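Local structure of putative glycosyl hydrolase (Bacteroides thetaiotaomicron VPI-5482, 3K11) at residues Y173-F176 against I177-E181; V211-M214 against S215-D218; A190-P194 against Q195-L199; L282-Y286 against P287-K291; A298-R301 against G302-L306. The protein is probably a carbohydrate-active hydrolase of glycoside hydrolase family 88, although its substrate and reaction have not been established. One frame throughout, in Å; residues are numbered along the deposited sequence.

Contact 1: residues Y173-F176 against I177-E181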
# COMPACT_ATOMS: atom_id res chain seq x y z
N TYR A 173 11.25 -36.62 21.84
CA TYR A 173 10.70 -35.47 21.15
C TYR A 173 9.79 -35.92 20.02
O TYR A 173 8.65 -35.43 19.86
CB TYR A 173 11.82 -34.65 20.57
CG TYR A 173 12.52 -33.66 21.50
CD1 TYR A 173 11.82 -32.89 22.41
CD2 TYR A 173 13.88 -33.42 21.35
CE1 TYR A 173 12.48 -31.94 23.20
CE2 TYR A 173 14.54 -32.51 22.13
CZ TYR A 173 13.84 -31.76 23.05
OH TYR A 173 14.53 -30.79 23.78
N PHE A 174 10.27 -36.84 19.22
CA PHE A 174 9.49 -37.24 18.03
C PHE A 174 8.26 -38.06 18.39
O PHE A 174 7.23 -37.94 17.75
CB PHE A 174 10.32 -38.03 17.03
CG PHE A 174 9.72 -38.01 15.66
CD1 PHE A 174 9.76 -36.86 14.92
CD2 PHE A 174 9.00 -39.09 15.18
CE1 PHE A 174 9.16 -36.80 13.69
CE2 PHE A 174 8.43 -39.05 13.94
CZ PHE A 174 8.50 -37.91 13.19
N ASP A 175 8.34 -38.87 19.43
CA ASP A 175 7.14 -39.56 19.88
C ASP A 175 6.06 -38.53 20.21
O ASP A 175 4.88 -38.69 19.84
CB ASP A 175 7.43 -40.37 21.12
CG ASP A 175 6.18 -41.09 21.68
OD1 ASP A 175 5.43 -41.70 20.92
OD2 ASP A 175 5.97 -41.06 22.88
N PHE A 176 6.45 -37.46 20.91
CA PHE A 176 5.47 -36.37 21.15
C PHE A 176 4.89 -35.79 19.85
O PHE A 176 3.68 -35.63 19.69
CB PHE A 176 6.00 -35.23 22.02
CG PHE A 176 5.03 -34.09 22.07
CD1 PHE A 176 3.97 -34.13 22.96
CD2 PHE A 176 5.12 -33.06 21.18
CE1 PHE A 176 3.03 -33.13 22.94
CE2 PHE A 176 4.14 -32.07 21.15
CZ PHE A 176 3.11 -32.15 22.01
N ILE A 177 5.78 -35.39 18.95
CA ILE A 177 5.36 -34.75 17.71
C ILE A 177 4.39 -35.61 16.94
O ILE A 177 3.29 -35.16 16.55
CB ILE A 177 6.60 -34.41 16.83
CG1 ILE A 177 7.45 -33.32 17.52
CG2 ILE A 177 6.22 -33.94 15.38
CD1 ILE A 177 8.84 -33.19 16.94
N ILE A 178 4.78 -36.87 16.72
CA ILE A 178 4.06 -37.69 15.76
C ILE A 178 2.87 -38.41 16.34
O ILE A 178 1.90 -38.68 15.61
CB ILE A 178 5.02 -38.68 15.02
CG1 ILE A 178 4.52 -38.91 13.59
CG2 ILE A 178 5.24 -39.98 15.85
CD1 ILE A 178 4.69 -37.71 12.66
N ASN A 179 2.90 -38.68 17.64
CA ASN A 179 1.84 -39.41 18.30
C ASN A 179 0.97 -38.65 19.31
O ASN A 179 -0.15 -39.07 19.56
CB ASN A 179 2.44 -40.60 19.04
CG ASN A 179 3.10 -41.60 18.12
OD1 ASN A 179 2.53 -41.94 17.11
ND2 ASN A 179 4.25 -42.11 18.49
N LYS A 180 1.48 -37.60 19.93
CA LYS A 180 0.77 -36.91 20.97
C LYS A 180 0.23 -35.52 20.63
O LYS A 180 -0.81 -35.12 21.13
CB LYS A 180 1.68 -36.80 22.16
CG LYS A 180 2.06 -38.19 22.70
CD LYS A 180 2.83 -38.04 23.99
CE LYS A 180 3.24 -39.42 24.56
NZ LYS A 180 4.09 -39.27 25.82
N GLU A 181 0.95 -34.79 19.80
CA GLU A 181 0.52 -33.45 19.40
C GLU A 181 -0.91 -33.45 18.85
O GLU A 181 -1.25 -34.30 18.03
CB GLU A 181 1.49 -32.89 18.35
CG GLU A 181 1.09 -31.55 17.71
CD GLU A 181 0.73 -30.47 18.72
OE1 GLU A 181 1.51 -30.23 19.67
OE2 GLU A 181 -0.34 -29.85 18.57

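Contact 2: residues V211-M214 against S215-D218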
# COMPACT_ATOMS: atom_id res chain seq x y z
N VAL A 211 9.69 -33.95 10.98
CA VAL A 211 9.14 -35.09 10.25
C VAL A 211 10.01 -35.36 9.03
O VAL A 211 10.38 -36.50 8.78
CB VAL A 211 7.64 -34.89 9.90
CG1 VAL A 211 7.11 -36.11 9.10
CG2 VAL A 211 6.80 -34.65 11.18
N ALA A 212 10.36 -34.33 8.24
CA ALA A 212 11.25 -34.49 7.10
C ALA A 212 12.61 -35.12 7.49
O ALA A 212 13.10 -36.05 6.84
CB ALA A 212 11.44 -33.12 6.35
N GLN A 213 13.21 -34.64 8.58
CA GLN A 213 14.49 -35.20 9.02
C GLN A 213 14.36 -36.61 9.54
O GLN A 213 15.26 -37.44 9.32
CB GLN A 213 15.15 -34.28 10.06
CG GLN A 213 15.75 -33.00 9.43
CD GLN A 213 16.93 -33.27 8.55
OE1 GLN A 213 17.69 -34.20 8.80
NE2 GLN A 213 17.09 -32.48 7.50
N MSE A 214 13.27 -36.92 10.22
CA MSE A 214 13.06 -38.29 10.70
C MSE A 214 12.99 -39.27 9.55
O MSE A 214 13.34 -40.44 9.73
CB MSE A 214 11.79 -38.49 11.52
CG MSE A 214 11.86 -38.31 12.96
SE MSE A 214 13.25 -39.13 13.96
CE MSE A 214 12.53 -40.69 14.61
N SER A 215 12.55 -38.82 8.36
CA SER A 215 12.58 -39.71 7.20
C SER A 215 13.99 -40.15 6.87
O SER A 215 14.18 -41.21 6.28
CB SER A 215 11.92 -39.07 5.96
OG SER A 215 12.81 -38.22 5.27
N ARG A 216 14.99 -39.34 7.23
CA ARG A 216 16.40 -39.64 7.01
C ARG A 216 16.99 -40.48 8.15
O ARG A 216 17.96 -41.23 7.96
CB ARG A 216 17.22 -38.34 6.91
CG ARG A 216 16.80 -37.37 5.83
CD ARG A 216 17.63 -36.11 5.87
NE ARG A 216 19.03 -36.43 5.61
CZ ARG A 216 20.10 -35.92 6.26
NH1 ARG A 216 20.01 -35.03 7.27
NH2 ARG A 216 21.30 -36.34 5.89
N TYR A 217 16.39 -40.36 9.32
CA TYR A 217 16.93 -40.97 10.56
C TYR A 217 16.40 -42.35 10.82
O TYR A 217 17.13 -43.21 11.35
CB TYR A 217 16.58 -40.07 11.73
CG TYR A 217 17.23 -40.41 13.05
CD1 TYR A 217 18.49 -39.93 13.37
CD2 TYR A 217 16.54 -41.12 14.01
CE1 TYR A 217 19.07 -40.19 14.57
CE2 TYR A 217 17.09 -41.38 15.21
CZ TYR A 217 18.37 -40.95 15.50
OH TYR A 217 18.91 -41.21 16.74
N ASP A 218 15.14 -42.58 10.49
CA ASP A 218 14.52 -43.88 10.64
C ASP A 218 14.36 -44.50 9.22
O ASP A 218 13.41 -44.22 8.51
CB ASP A 218 13.21 -43.72 11.41
CG ASP A 218 12.49 -45.03 11.63
OD1 ASP A 218 12.92 -46.04 11.06
OD2 ASP A 218 11.49 -45.01 12.38

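Contact 3: residues A190-P194 against Q195-L199. With EDO (1,2-ethanediol), chain I; EDO (1,2-ethanediol), chain J.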
# COMPACT_ATOMS: atom_id res chain seq x y z
N ALA A 190 -2.24 -28.86 14.93
CA ALA A 190 -3.13 -27.77 15.33
C ALA A 190 -2.99 -27.46 16.80
O ALA A 190 -2.26 -28.16 17.55
CB ALA A 190 -4.58 -28.17 15.03
N ARG A 191 -3.68 -26.41 17.22
CA ARG A 191 -3.75 -26.00 18.63
C ARG A 191 -5.18 -25.74 19.00
O ARG A 191 -6.02 -25.51 18.14
CB ARG A 191 -2.93 -24.73 18.87
CG ARG A 191 -1.52 -24.82 18.38
CD ARG A 191 -0.65 -23.77 18.98
NE ARG A 191 0.61 -23.68 18.26
CZ ARG A 191 1.56 -22.79 18.52
NH1 ARG A 191 1.41 -21.92 19.51
NH2 ARG A 191 2.66 -22.76 17.79
N ASN A 192 -5.44 -25.75 20.30
CA ASN A 192 -6.75 -25.32 20.81
C ASN A 192 -6.63 -23.96 21.53
O ASN A 192 -7.50 -23.58 22.31
CB ASN A 192 -7.35 -26.43 21.68
CG ASN A 192 -7.84 -27.56 20.86
OD1 ASN A 192 -8.69 -27.37 19.99
ND2 ASN A 192 -7.26 -28.73 21.06
N ARG A 193 -5.56 -23.23 21.24
CA ARG A 193 -5.41 -21.86 21.67
C ARG A 193 -5.03 -21.04 20.47
O ARG A 193 -4.31 -21.54 19.61
CB ARG A 193 -4.33 -21.67 22.75
CG ARG A 193 -2.89 -21.80 22.27
CD ARG A 193 -1.92 -21.78 23.44
NE ARG A 193 -0.49 -21.65 23.04
CZ ARG A 193 0.11 -20.49 22.80
NH1 ARG A 193 -0.54 -19.35 22.88
NH2 ARG A 193 1.38 -20.48 22.45
N PRO A 194 -5.52 -19.80 20.39
CA PRO A 194 -6.48 -19.15 21.32
C PRO A 194 -7.92 -19.58 21.16
O PRO A 194 -8.78 -19.11 21.92
CB PRO A 194 -6.31 -17.67 20.99
CG PRO A 194 -5.97 -17.66 19.54
CD PRO A 194 -5.07 -18.86 19.35
N GLN A 195 -8.19 -20.44 20.18
CA GLN A 195 -9.51 -20.92 19.86
C GLN A 195 -9.37 -22.41 19.55
O GLN A 195 -8.26 -22.90 19.27
CB GLN A 195 -10.07 -20.23 18.62
CG GLN A 195 -10.25 -18.70 18.74
CD GLN A 195 -11.39 -18.25 19.66
OE1 GLN A 195 -12.25 -19.06 20.06
NE2 GLN A 195 -11.39 -16.93 20.01
N ARG A 196 -10.48 -23.12 19.62
CA ARG A 196 -10.50 -24.53 19.21
C ARG A 196 -10.05 -24.67 17.77
O ARG A 196 -10.34 -23.81 16.93
CB ARG A 196 -11.90 -25.11 19.29
CG ARG A 196 -12.44 -25.28 20.68
CD ARG A 196 -13.47 -26.39 20.69
NE ARG A 196 -14.18 -26.45 21.96
CZ ARG A 196 -15.41 -25.98 22.17
NH1 ARG A 196 -16.14 -25.43 21.19
NH2 ARG A 196 -15.93 -26.07 23.38
N ASN A 197 -9.34 -25.75 17.48
CA ASN A 197 -8.97 -26.11 16.13
C ASN A 197 -8.42 -24.93 15.33
O ASN A 197 -8.93 -24.55 14.26
CB ASN A 197 -10.16 -26.77 15.40
CG ASN A 197 -10.39 -28.20 15.89
OD1 ASN A 197 -9.72 -28.66 16.79
ND2 ASN A 197 -11.26 -28.92 15.25
N THR A 198 -7.36 -24.37 15.89
CA THR A 198 -6.63 -23.26 15.26
C THR A 198 -5.32 -23.75 14.68
O THR A 198 -4.55 -24.47 15.31
CB THR A 198 -6.31 -22.16 16.31
OG1 THR A 198 -7.54 -21.70 16.89
CG2 THR A 198 -5.59 -21.01 15.69
N LEU A 199 -5.06 -23.33 13.44
CA LEU A 199 -3.78 -23.52 12.83
C LEU A 199 -2.96 -22.25 13.03
O LEU A 199 -3.44 -21.17 12.78
CB LEU A 199 -3.89 -23.84 11.35
CG LEU A 199 -4.62 -25.12 10.92
CD1 LEU A 199 -4.58 -25.26 9.37
CD2 LEU A 199 -4.02 -26.38 11.66
C1 EDO I . 5.67 -20.31 18.53
O1 EDO I . 5.15 -21.24 17.59
C2 EDO I . 4.50 -19.60 19.17
O2 EDO I . 4.04 -20.43 20.21
C1 EDO J . 4.22 -16.44 22.73
O1 EDO J . 3.32 -15.38 23.11
C2 EDO J . 3.57 -17.42 21.78
O2 EDO J . 2.26 -17.69 22.28

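Contact 4: residues L282-Y286 against P287-K291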
# COMPACT_ATOMS: atom_id res chain seq x y z
N LEU A 282 13.42 -33.69 0.32
CA LEU A 282 12.69 -34.42 -0.71
C LEU A 282 13.58 -34.82 -1.87
O LEU A 282 14.30 -33.98 -2.40
CB LEU A 282 11.56 -33.58 -1.34
CG LEU A 282 10.37 -33.21 -0.45
CD1 LEU A 282 9.35 -32.41 -1.26
CD2 LEU A 282 9.73 -34.50 0.22
N PRO A 283 13.46 -36.07 -2.31
CA PRO A 283 14.08 -36.49 -3.58
C PRO A 283 13.64 -35.57 -4.68
O PRO A 283 12.52 -35.09 -4.65
CB PRO A 283 13.51 -37.89 -3.79
CG PRO A 283 13.22 -38.39 -2.42
CD PRO A 283 12.79 -37.19 -1.62
N GLU A 284 14.50 -35.34 -5.68
CA GLU A 284 14.13 -34.40 -6.71
C GLU A 284 13.01 -34.90 -7.60
O GLU A 284 12.34 -34.09 -8.20
CB GLU A 284 15.34 -34.04 -7.55
CG GLU A 284 16.39 -33.37 -6.69
CD GLU A 284 17.13 -32.27 -7.42
OE1 GLU A 284 17.39 -32.43 -8.63
OE2 GLU A 284 17.47 -31.27 -6.75
N ASP A 285 12.78 -36.21 -7.58
CA ASP A 285 11.67 -36.82 -8.32
C ASP A 285 10.48 -37.19 -7.43
O ASP A 285 9.60 -37.95 -7.88
CB ASP A 285 12.18 -38.01 -9.11
CG ASP A 285 12.66 -39.14 -8.24
OD1 ASP A 285 12.75 -38.99 -7.00
OD2 ASP A 285 12.95 -40.23 -8.82
N TYR A 286 10.40 -36.62 -6.23
CA TYR A 286 9.31 -36.94 -5.34
C TYR A 286 8.02 -36.49 -6.02
O TYR A 286 7.96 -35.36 -6.54
CB TYR A 286 9.50 -36.32 -3.97
CG TYR A 286 8.55 -36.93 -2.97
CD1 TYR A 286 8.83 -38.13 -2.40
CD2 TYR A 286 7.36 -36.30 -2.62
CE1 TYR A 286 7.96 -38.76 -1.52
CE2 TYR A 286 6.47 -36.90 -1.71
CZ TYR A 286 6.78 -38.14 -1.17
OH TYR A 286 5.94 -38.81 -0.29
N PRO A 287 6.98 -37.35 -6.01
CA PRO A 287 5.82 -37.01 -6.84
C PRO A 287 5.08 -35.75 -6.45
O PRO A 287 4.53 -35.10 -7.33
CB PRO A 287 4.93 -38.27 -6.74
CG PRO A 287 5.40 -39.01 -5.62
CD PRO A 287 6.83 -38.69 -5.40
N GLN A 288 5.06 -35.39 -5.16
CA GLN A 288 4.44 -34.10 -4.79
C GLN A 288 5.42 -32.89 -4.74
O GLN A 288 5.03 -31.78 -4.37
CB GLN A 288 3.73 -34.24 -3.44
CG GLN A 288 2.35 -34.95 -3.52
CD GLN A 288 2.42 -36.33 -4.13
OE1 GLN A 288 2.93 -37.28 -3.51
NE2 GLN A 288 1.90 -36.46 -5.36
N ARG A 289 6.69 -33.09 -5.10
CA ARG A 289 7.63 -31.98 -5.05
C ARG A 289 7.20 -30.79 -5.87
O ARG A 289 7.39 -29.66 -5.44
CB ARG A 289 9.03 -32.43 -5.44
CG ARG A 289 10.14 -31.33 -5.29
CD ARG A 289 11.45 -31.91 -5.68
NE ARG A 289 12.60 -31.03 -5.49
CZ ARG A 289 13.01 -30.12 -6.37
NH1 ARG A 289 12.32 -29.85 -7.45
NH2 ARG A 289 14.10 -29.43 -6.13
N PRO A 290 6.64 -31.00 -7.07
CA PRO A 290 6.20 -29.82 -7.85
C PRO A 290 5.24 -28.85 -7.16
O PRO A 290 5.34 -27.63 -7.31
CB PRO A 290 5.62 -30.47 -9.12
CG PRO A 290 6.47 -31.66 -9.28
CD PRO A 290 6.53 -32.22 -7.88
N LYS A 291 4.30 -29.40 -6.40
CA LYS A 291 3.33 -28.61 -5.66
C LYS A 291 3.98 -27.83 -4.53
O LYS A 291 3.58 -26.69 -4.24
CB LYS A 291 2.24 -29.51 -5.08
CG LYS A 291 1.22 -29.95 -6.10
CD LYS A 291 0.03 -30.60 -5.44
CE LYS A 291 -0.99 -31.01 -6.48
NZ LYS A 291 -2.09 -31.78 -5.80
O HOH W 1 14.02 -31.42 -3.10
O HOH W 2 17.04 -29.55 -4.72
O HOH W 3 3.28 -37.85 -0.78

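Contact 5: residues A298-R301 against G302-L306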
# COMPACT_ATOMS: atom_id res chain seq x y z
N ALA A 298 5.95 -19.15 -5.33
CA ALA A 298 4.92 -18.12 -5.22
C ALA A 298 5.15 -17.27 -3.96
O ALA A 298 4.97 -16.06 -3.99
CB ALA A 298 3.51 -18.73 -5.18
N HIS A 299 5.57 -17.91 -2.87
CA HIS A 299 5.85 -17.19 -1.63
C HIS A 299 7.07 -16.28 -1.76
O HIS A 299 7.09 -15.13 -1.31
CB HIS A 299 6.04 -18.19 -0.49
CG HIS A 299 5.95 -17.59 0.87
ND1 HIS A 299 6.52 -18.18 1.98
CD2 HIS A 299 5.37 -16.44 1.31
CE1 HIS A 299 6.26 -17.45 3.05
NE2 HIS A 299 5.57 -16.38 2.68
N VAL A 300 8.08 -16.78 -2.46
CA VAL A 300 9.27 -15.97 -2.74
C VAL A 300 8.87 -14.67 -3.46
O VAL A 300 9.31 -13.55 -3.08
CB VAL A 300 10.32 -16.73 -3.54
CG1 VAL A 300 11.35 -15.76 -4.18
CG2 VAL A 300 11.03 -17.76 -2.70
N ARG A 301 8.05 -14.80 -4.50
CA ARG A 301 7.63 -13.63 -5.25
C ARG A 301 6.83 -12.63 -4.41
O ARG A 301 6.99 -11.42 -4.59
CB ARG A 301 6.85 -14.05 -6.51
CG ARG A 301 7.73 -14.68 -7.58
CD ARG A 301 6.96 -14.85 -8.89
NE ARG A 301 5.99 -15.92 -8.83
CZ ARG A 301 6.25 -17.21 -9.09
NH1 ARG A 301 7.48 -17.64 -9.42
NH2 ARG A 301 5.28 -18.09 -8.98
N GLY A 302 5.96 -13.12 -3.54
CA GLY A 302 5.13 -12.23 -2.70
C GLY A 302 5.92 -11.54 -1.63
O GLY A 302 5.72 -10.37 -1.38
N VAL A 303 6.81 -12.27 -0.98
CA VAL A 303 7.66 -11.70 0.07
C VAL A 303 8.61 -10.67 -0.50
O VAL A 303 8.72 -9.54 0.02
CB VAL A 303 8.45 -12.80 0.88
CG1 VAL A 303 9.57 -12.14 1.77
CG2 VAL A 303 7.46 -13.68 1.73
N THR A 304 9.32 -11.01 -1.58
CA THR A 304 10.39 -10.17 -2.04
C THR A 304 9.86 -8.85 -2.55
O THR A 304 10.50 -7.84 -2.39
CB THR A 304 11.22 -10.82 -3.10
OG1 THR A 304 10.36 -11.30 -4.14
CG2 THR A 304 12.04 -12.00 -2.53
N ALA A 305 8.67 -8.85 -3.14
CA ALA A 305 8.06 -7.61 -3.65
C ALA A 305 7.85 -6.59 -2.54
O ALA A 305 7.69 -5.41 -2.84
CB ALA A 305 6.73 -7.91 -4.31
N LEU A 306 7.77 -7.05 -1.29
CA LEU A 306 7.49 -6.14 -0.18
C LEU A 306 8.70 -5.76 0.66
O LEU A 306 8.56 -5.14 1.73
CB LEU A 306 6.39 -6.75 0.69
CG LEU A 306 5.06 -6.92 -0.07
CD1 LEU A 306 4.10 -7.85 0.77
CD2 LEU A 306 4.42 -5.54 -0.40

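Contact 1: residues Y173-F176 against I177-E181
F174 and I178 meet one turn apart in helix 167-180, an i to i+4 pair on one of the helices of a mainly helical fold consistent with the alpha/alpha barrel of the six-hairpin clan. The bump is the branched carbon of the isoleucine: I178 CB lies 3.6 Å from F174 CE2. Around it, CG2 settles beside the CD2-CE2 side of the ring, while CD1 reaches the far corner, 3.9 Å from F174 CZ. The phenylalanine gets there because CG stands anti to the backbone N (chi1 -159°). Beyond this pair the ring packs on V211 and M214 of helix 202-217, and Y225 meets it edge-to-face.

A second hollow forms beside F176, where K180 CB packs 3.6 Å from F176 CD1 and the backbone N of E181 hangs above one face, offset toward the rim. Another part of the turn is polar. D175 OD1 receives N179 ND2 at 2.7 Å, with a nearly straight N-H...O angle of 164°. The oxygen lies close to the amide plane of N179, although carboxylate and amide are turned steeply against each other. D175 OD2 faces the extended K180, but NZ stays 3.9 Å from it, a long salt bridge.

Here the helix widens into a pi-type turn, and the evidence is an i to i+5 bond beside the usual i+4 one. K180 N approaches F176 O from above the carbonyl plane at 3.0 Å, whereas E181 N, five residues on, meets the same F176 O at 2.9 Å, nearly along the C=O axis.

Contact 2: residues V211-M214 against S215-D218
A Met-aromatic contact joins M214 and Y217 in the last turn of helix 202-217. M214, present as selenomethionine, brings SE to 3.8 Å from Y217 CD2, and SE is 4.8 Å from the ring centroid. At 52° off the ring normal, the approach is oblique. Bends at chi2 and chi3 of M214 fold the chain back, and its CE also faces Y217 CD2. I170 and F174 of helix 167-180 pack against the same M214, while Y217 OH is hydrogen-bonded to D167 and R158.

On another side of the turn, Q213 and R216 lie side by side and point the same way. R216 NH1 gives a hydrogen bond of 2.9 Å to Q213 OE1, meeting a lone pair in the carbonyl plane. The oxygen sits at the guanidinium edge, although the amide and guanidinium planes stand 83° apart.

This turn belongs to a helix packed among others, probably of an alpha/alpha barrel as in its clan, with V281 of helix 265-281 against A212, Q213 and S215. S215 is buried, and its hydroxyl is satisfied inside the helix: OG donates to A212 O at 2.7 Å, in the carbonyl plane. S215 N adds a weak bond to that same oxygen.

D218 is the first residue to leave helical phi/psi. Its N still closes the turn on M214 O at 2.9 Å, with a nearly linear 169° at the hydrogen.

Contact 3: residues A190-P194 against Q195-L199
R191 pairs with T198 through two backbone hydrogen bonds, R191 N to T198 O and T198 N to R191 O, each 2.9 Å long: a single antiparallel, hydrogen-bonded bridge. From there the arginine side chain can be followed outward. Its CB brushes T198 O at 3.9 Å. CG lies anti to the carbonyl carbon, and the chain stays extended as far as NE, carrying the guanidinium well clear of T198. At the tip the two terminal nitrogens grip one 1,2-ethanediol, probably from the crystallisation liquor: NH1 bonds to O2, and NH2 meets O1 at 2.9 Å from the edge of the guanidinium. NH2 also forms a salt bridge with D203, and W200 makes a cation-pi contact with the group.

R193, likewise extended from CG to NE, runs beside it. Its NH2 reaches O2 of a second ethanediol at 2.9 Å, NH1 adds only a weak bond to that oxygen, and D423 of the second subunit is its salt-bridge partner.

The loop between is held from within. N197 N donates to N192 OD1 at 3.1 Å, tilted 29° from the carbonyl plane, and T198 OG1 donates to Q195 O from well above the plane of that carbonyl. A cis peptide bond precedes P194. Y429 of the second subunit bonds to P194 O, and Q195 NE2 donates to Y428 O of that subunit.

N197 takes left-handed helical backbone angles (phi 46°, psi 58°), and with T198 it faces the single residue R191, the arrangement of a G1 beta bulge.

Contact 4: residues L282-Y286 against P287-K291
L282 meets R289 at the start of this turn, its CD1 4.2 Å from R289 CB. Its carbonyl takes part as well: one water donates to L282 O and accepts from R289 NE at 2.8 Å, lying at the edge of the guanidinium. P283 O closes a type I beta turn by accepting Y286 N, and it also lies near R289 CD. E284 follows, with its carbonyl oxygen 3.4 Å from R289 CD, so two successive carbonyls line the arginine chain. With chi1 near trans (-175°) and the rest extended to NE, that chain doubles back along them.

E284 and R289 lie side by side, pointing the same way. OE2 is 3.9 Å from NH2 and well out of the guanidinium plane, a long salt bridge of charges alone; a second water links the two, its bond to NH2 weak.

Y286 ends the segment and turns the chain again. Y286 O accepts R289 N at 3.0 Å, closing a second type I turn that leads into helix 289-304. Over one ring face stands P287 CD, 3.6 Å from the Y286 centroid and 18° off the normal, a CH-pi contact; L282 CD2 sits over the opposite face. V230 of helix 222-240 packs on Y286 and L282. A third water joins Y286 OH to Q288 OE1, 2.8 Å from the latter.

The chemistry implies a turn shaped by backbone bonds and proline-ring packing, whose polar side chains reach their neighbours in the turn largely through water.

Contact 5: residues A298-R301 against G302-L306
The backbone of 298-304 runs as alpha-helix, with G302 N, V303 N and T304 N bonded to the carbonyls of A298, H299 and V300 four residues back, the V303 N to H299 O bond being 2.9 Å long and nearly straight at 170°; beyond it, A305 N to R301 O is a weak bond of 3.4 Å.

Along this turn H299 and V303 form the closest side-chain pair. A chi1 of -164° swings the imidazole of H299 down the helix, away from its own backbone N, until NE2 is 3.4 Å from V303 CG2. That methyl approaches the ring obliquely, near its CD2-NE2 side. NE2 is hydrogen-bonded to N268, which helps to fix the ring's rotation, and Y248 meets the imidazole edge-to-face.

The segment forms the last turns of helix 289-304, one helix of a fold consistent with the alpha/alpha barrel of family 88. Helices 265-281, 326-342 and 347-362 all pack on V300, through L272, L336 and Y350.

T304 doubles the bonding of V300 O. Its OG1 lies between the backbone N and the carbonyl carbon (chi1 52°) and donates to V300 O at 2.7 Å. T304 N reaches that oxygen at 2.9 Å from the other face of the carbonyl plane, so a helical acceptor carries two donors of one residue. T304 CG2 in turn faces V300 CG1 at 4.2 Å.

R301 points outward; in one of its two deposited conformers, so with some doubt, NH1 pairs with D258 of the third subunit.

In the fold
Contacts 1 and 2 are neighbours in the helical packing: F174 packs on V211 and M214, joining helices 167-180 and 202-217. Contact 2 is the more buried; contact 1 carries a charged, exposed flank. Contacts 1 and 3 adjoin at E181 and A190, where helix has given way to loop, though the position of the E181 carboxylate is doubtful. Contacts 4 and 5 mark the start and the last turns of helix 289-304, their centres about 22 Å apart: the former is a water-linked surface turn, the latter mostly helix-packed. Contact 3 differs in being non-helical and is bordered by the second subunit, whereas R301 of contact 5 points to the third.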